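Probable enoyl-CoA hydratase/isomerase (PDB 7BOR) binds coenzyme A in a crotonase fold and probably acts on acyl-CoA substrates as a delta(3)-delta(2)-enoyl-CoA isomerase. Local coordinates at residues 63-66 with 67-70; 177-180 with 181-185. All coordinates share one frame; numbering follows the deposited sequence.

Contact 1. Residues 63-66 with 67-70. With COA (coenzyme A), chain C.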
# COMPACT_ATOMS: atom_id res chain seq x y z
N GLY A 63 1.07 8.65 -2.03
CA GLY A 63 2.09 8.15 -1.15
C GLY A 63 2.28 9.09 0.02
O GLY A 63 1.46 9.98 0.32
N ASN A 64 3.42 8.90 0.68
CA ASN A 64 3.73 9.63 1.90
C ASN A 64 3.61 11.13 1.69
O ASN A 64 4.01 11.67 0.66
CB ASN A 64 5.14 9.29 2.39
CG ASN A 64 5.23 9.23 3.88
OD1 ASN A 64 5.20 8.15 4.46
ND2 ASN A 64 5.32 10.39 4.52
N ASP A 65 3.04 11.81 2.67
CA ASP A 65 3.10 13.27 2.66
C ASP A 65 4.56 13.72 2.69
O ASP A 65 5.30 13.38 3.62
CB ASP A 65 2.35 13.81 3.87
CG ASP A 65 2.08 15.28 3.75
OD1 ASP A 65 3.07 16.03 3.65
OD2 ASP A 65 0.90 15.68 3.73
N ILE A 66 4.97 14.48 1.68
CA ILE A 66 6.39 14.83 1.55
C ILE A 66 6.81 15.90 2.58
O ILE A 66 7.95 15.89 3.06
CB ILE A 66 6.67 15.28 0.10
CG1 ILE A 66 6.56 14.07 -0.82
CG2 ILE A 66 8.03 15.95 -0.01
CD1 ILE A 66 7.03 14.30 -2.22
N LEU A 67 5.92 16.85 2.87
CA LEU A 67 6.14 17.79 3.96
C LEU A 67 6.46 17.06 5.25
O LEU A 67 7.38 17.44 5.98
CB LEU A 67 4.91 18.67 4.17
CG LEU A 67 4.77 19.87 3.24
CD1 LEU A 67 3.75 20.82 3.82
CD2 LEU A 67 6.08 20.56 3.07
N ASP A 68 5.67 16.03 5.57
CA ASP A 68 5.99 15.22 6.74
C ASP A 68 7.40 14.68 6.64
O ASP A 68 8.14 14.68 7.63
CB ASP A 68 4.97 14.09 6.89
CG ASP A 68 3.65 14.57 7.46
OD1 ASP A 68 3.18 15.68 7.08
OD2 ASP A 68 3.07 13.80 8.26
N PHE A 69 7.79 14.23 5.45
CA PHE A 69 9.13 13.67 5.26
C PHE A 69 10.21 14.72 5.51
O PHE A 69 11.27 14.41 6.07
CB PHE A 69 9.29 13.11 3.84
CG PHE A 69 9.01 11.65 3.74
CD1 PHE A 69 8.74 10.89 4.88
CD2 PHE A 69 9.01 11.02 2.51
CE1 PHE A 69 8.50 9.53 4.80
CE2 PHE A 69 8.74 9.67 2.42
CZ PHE A 69 8.50 8.92 3.57
N LEU A 70 9.95 15.94 5.09
CA LEU A 70 10.92 17.02 5.16
C LEU A 70 11.00 17.61 6.57
O LEU A 70 12.10 17.87 7.06
CB LEU A 70 10.56 18.11 4.16
CG LEU A 70 10.96 17.79 2.71
CD1 LEU A 70 10.24 18.71 1.72
CD2 LEU A 70 12.49 17.87 2.53
N1A COA C . 2.97 15.09 -0.47
C2A COA C . 2.61 16.37 -0.20
N3A COA C . 1.78 17.06 -1.03
C4A COA C . 1.32 16.42 -2.12
C5A COA C . 1.67 15.14 -2.40
C6A COA C . 2.52 14.47 -1.56
N6A COA C . 2.99 13.08 -1.70
N7A COA C . 1.07 14.77 -3.57
C8A COA C . 0.34 15.81 -4.02
N9A COA C . 0.54 16.77 -3.13
C1B COA C . -0.18 18.05 -3.32
C2B COA C . 0.55 19.09 -4.32
O2B COA C . 1.72 19.66 -3.61
C3B COA C . -0.44 19.90 -4.55
O3B COA C . -0.65 20.80 -3.38
P3B COA C . -1.41 22.24 -3.52
O7A COA C . -2.60 22.14 -4.44
O8A COA C . -0.40 23.21 -4.05
O9A COA C . -1.89 22.61 -2.15
C4B COA C . -1.73 19.05 -4.63
O4B COA C . -1.41 17.84 -3.73
C5B COA C . -2.06 18.61 -5.93
O5B COA C . -1.02 17.76 -6.30
P1A COA C . -0.42 17.87 -7.82
O1A COA C . 0.96 17.25 -7.93
O2A COA C . -0.37 19.28 -8.36
O3A COA C . -1.53 17.05 -8.73
P2A COA C . -0.97 16.28 -10.08
O4A COA C . -2.19 15.76 -10.84
O5A COA C . -0.15 17.31 -10.81
O6A COA C . 0.09 15.06 -9.69
CBP COA C . 0.85 13.04 -8.65
CCP COA C . -0.42 13.84 -9.11
CDP COA C . 0.42 11.94 -7.61
CEP COA C . 1.53 12.36 -9.86
CAP COA C . 1.78 14.14 -8.05
OAP COA C . 1.05 14.82 -7.08
C9P COA C . 3.02 13.57 -7.36
O9P COA C . 3.95 13.14 -7.98
N8P COA C . 3.00 13.62 -5.88
C7P COA C . 4.11 13.11 -5.08
C6P COA C . 4.34 11.59 -5.34
C5P COA C . 5.52 11.17 -4.41
O5P COA C . 6.64 11.46 -4.64
N4P COA C . 5.19 10.40 -3.23
C3P COA C . 6.24 10.03 -2.30
C2P COA C . 7.01 8.84 -2.82
S1P COA C . 8.23 8.54 -1.52
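The backbone carbonyl oxygen of D65 is gripped by two donors, one from the preceding loop and one from the helix that follows. F69 N reaches D65 O at 3.2 Å, tilted 18° from the carbonyl plane, as the first helical i to i+4 bond. N64 ND2 adds a second bond to D65 O at 3.1 Å, coming in well above that plane while staying in the plane of its own amide. With Y32 OH holding OD1, the N64 amide is fixed at both ends. It lies nearly flat against the F69 ring, the two planes 12° apart, with ND2 3.3 Å from F69 CE1 and pushed toward the rim. N64 CB sits over the same ring as a CH-pi contact, and the thiol sulfur S1P of coenzyme A comes to the ring edge.

D65 is the N-cap. Its CG is anti to the backbone N (chi1 -166°), which swings OD1 back over the first turn, where D68 N meets it at 3.2 Å from above the carboxylate plane. The D68 carboxylate comes close to this one, but each has a partner elsewhere: D65 OD2 forms a salt bridge with R20, and D68 OD2 accepts from R29 N. One residue on, L70 N bonds to I66 O, and the I66 and L70 side chains run side by side, both reaching L242 of helix 236-245.

The ligand side is read by backbone atoms. I66 N donates to adenine N1A of coenzyme A at 3.0 Å, almost straight, and adenine N6A donates to N64 O at 2.9 Å. This paired recognition of the adenine edge, on the loop leading into a capped helix, is characteristic of the CoA pocket of the crotonase fold.

Contact 2. Residues 177-180 with 181-185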
# COMPACT_ATOMS: atom_id res chain seq x y z
N ALA A 177 -7.43 -5.56 -14.16
CA ALA A 177 -7.52 -4.17 -14.55
C ALA A 177 -8.93 -3.94 -15.11
O ALA A 177 -9.38 -4.68 -15.99
CB ALA A 177 -6.47 -3.81 -15.60
N LEU A 178 -9.61 -2.93 -14.61
CA LEU A 178 -11.01 -2.72 -14.90
C LEU A 178 -11.26 -1.32 -15.41
O LEU A 178 -10.41 -0.43 -15.33
CB LEU A 178 -11.85 -3.00 -13.65
CG LEU A 178 -11.50 -4.38 -13.06
CD1 LEU A 178 -11.80 -4.54 -11.59
CD2 LEU A 178 -12.21 -5.44 -13.89
N GLU A 179 -12.47 -1.13 -15.96
CA GLU A 179 -13.00 0.19 -16.24
C GLU A 179 -12.70 1.15 -15.10
O GLU A 179 -13.04 0.88 -13.96
CB GLU A 179 -14.50 0.07 -16.44
CG GLU A 179 -15.22 1.24 -17.11
CD GLU A 179 -16.72 0.95 -17.21
OE1 GLU A 179 -17.52 1.62 -16.52
OE2 GLU A 179 -17.09 -0.00 -17.93
N ASP A 180 -12.07 2.26 -15.42
CA ASP A 180 -11.68 3.20 -14.38
C ASP A 180 -12.90 3.78 -13.67
O ASP A 180 -13.95 4.04 -14.27
CB ASP A 180 -10.84 4.32 -14.98
CG ASP A 180 -9.59 3.80 -15.66
OD1 ASP A 180 -8.60 3.55 -14.95
OD2 ASP A 180 -9.58 3.62 -16.91
N GLY A 181 -12.74 4.00 -12.36
CA GLY A 181 -13.74 4.71 -11.59
C GLY A 181 -14.50 3.78 -10.68
O GLY A 181 -13.96 2.81 -10.15
N ALA A 182 -15.79 4.03 -10.54
CA ALA A 182 -16.61 3.26 -9.62
C ALA A 182 -16.54 1.75 -9.86
O ALA A 182 -16.64 0.96 -8.91
CB ALA A 182 -18.05 3.73 -9.71
N THR A 183 -16.44 1.31 -11.11
CA THR A 183 -16.42 -0.14 -11.36
C THR A 183 -15.37 -0.86 -10.51
O THR A 183 -15.59 -1.99 -10.03
CB THR A 183 -16.15 -0.41 -12.82
OG1 THR A 183 -17.03 0.40 -13.59
CG2 THR A 183 -16.34 -1.88 -13.18
N VAL A 184 -14.21 -0.24 -10.36
CA VAL A 184 -13.12 -0.88 -9.63
C VAL A 184 -13.56 -1.19 -8.22
O VAL A 184 -13.38 -2.33 -7.72
CB VAL A 184 -11.87 0.02 -9.65
CG1 VAL A 184 -10.76 -0.59 -8.72
CG2 VAL A 184 -11.40 0.16 -11.07
N LEU A 185 -14.26 -0.23 -7.61
CA LEU A 185 -14.68 -0.44 -6.24
C LEU A 185 -15.81 -1.48 -6.18
O LEU A 185 -15.89 -2.31 -5.24
CB LEU A 185 -15.14 0.87 -5.60
CG LEU A 185 -14.00 1.72 -5.05
CD1 LEU A 185 -13.22 2.36 -6.20
CD2 LEU A 185 -14.53 2.80 -4.17
O HOH W 1 -16.38 2.84 -13.60
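L178 and V184 make the apolar part of this turn, with L178 CB 4.1 Å from V184 CG2. The same methyl is pressed against the backbone, 3.4 Å from E179 O. V184 holds CG2 there because CG1 takes the position anti to the backbone N (chi1 173°), leaving CG2 beside that N and facing the end of the strand. F118 of strand 116-120 touches both L178 and V184 and carries this apolar contact into the sheet.

Polar contacts gather on the outer side. E179 stretches its chain out, CG anti to the backbone N, and crosses the T183 side chain at about a right angle. Its OE1 ends 3.2 Å from T183 OG1, a weak and unsettled bond, as the one hydroxyl proton has another acceptor within reach. One water ties the corner together more firmly: it donates to D180 O at 2.8 Å, accepts from T183 N at 2.9 Å, and reaches E179 OE1 through a weak bond. The water thus serves a backbone N-H in the first turn of helix 182-196.

This is a strand-to-helix connection, joining the edge strand 176-178 of the six-stranded crotonase sheet to helix 182-196, whose V184 packs on F118 and A98 of the neighbouring strands.

Backbone bonds set the turn itself. V184 N donates to G181 O at 3.1 Å, so the helical bonding starts from a glycine whose backbone angles (phi 108°, psi -143°) would jam a CB against D180 O. G181 N is held by N100 OD1, and the D180 carboxylate points elsewhere, to N122 ND2.

Contacts 1 and 2 each sit where the chain turns into a helix, in series along it, but at separate places in the crotonase fold. Their centres are 28 Å apart and their nearest atoms about 16 Å, so they do not touch. Contact 1 belongs to the coenzyme A site: S62 O and R248 NH2 also hydrogen-bond the ligand, the I66 side chain lying about 7 Å from that of S62 and about 8 Å from that of R248. Contact 2 lies away from that pocket, at the surface, at the end of strand 176-178. Both tie to the same six-stranded sheet: residues 63-70 follow its strand 50-54, and residues 177-178 belong to an outermost strand.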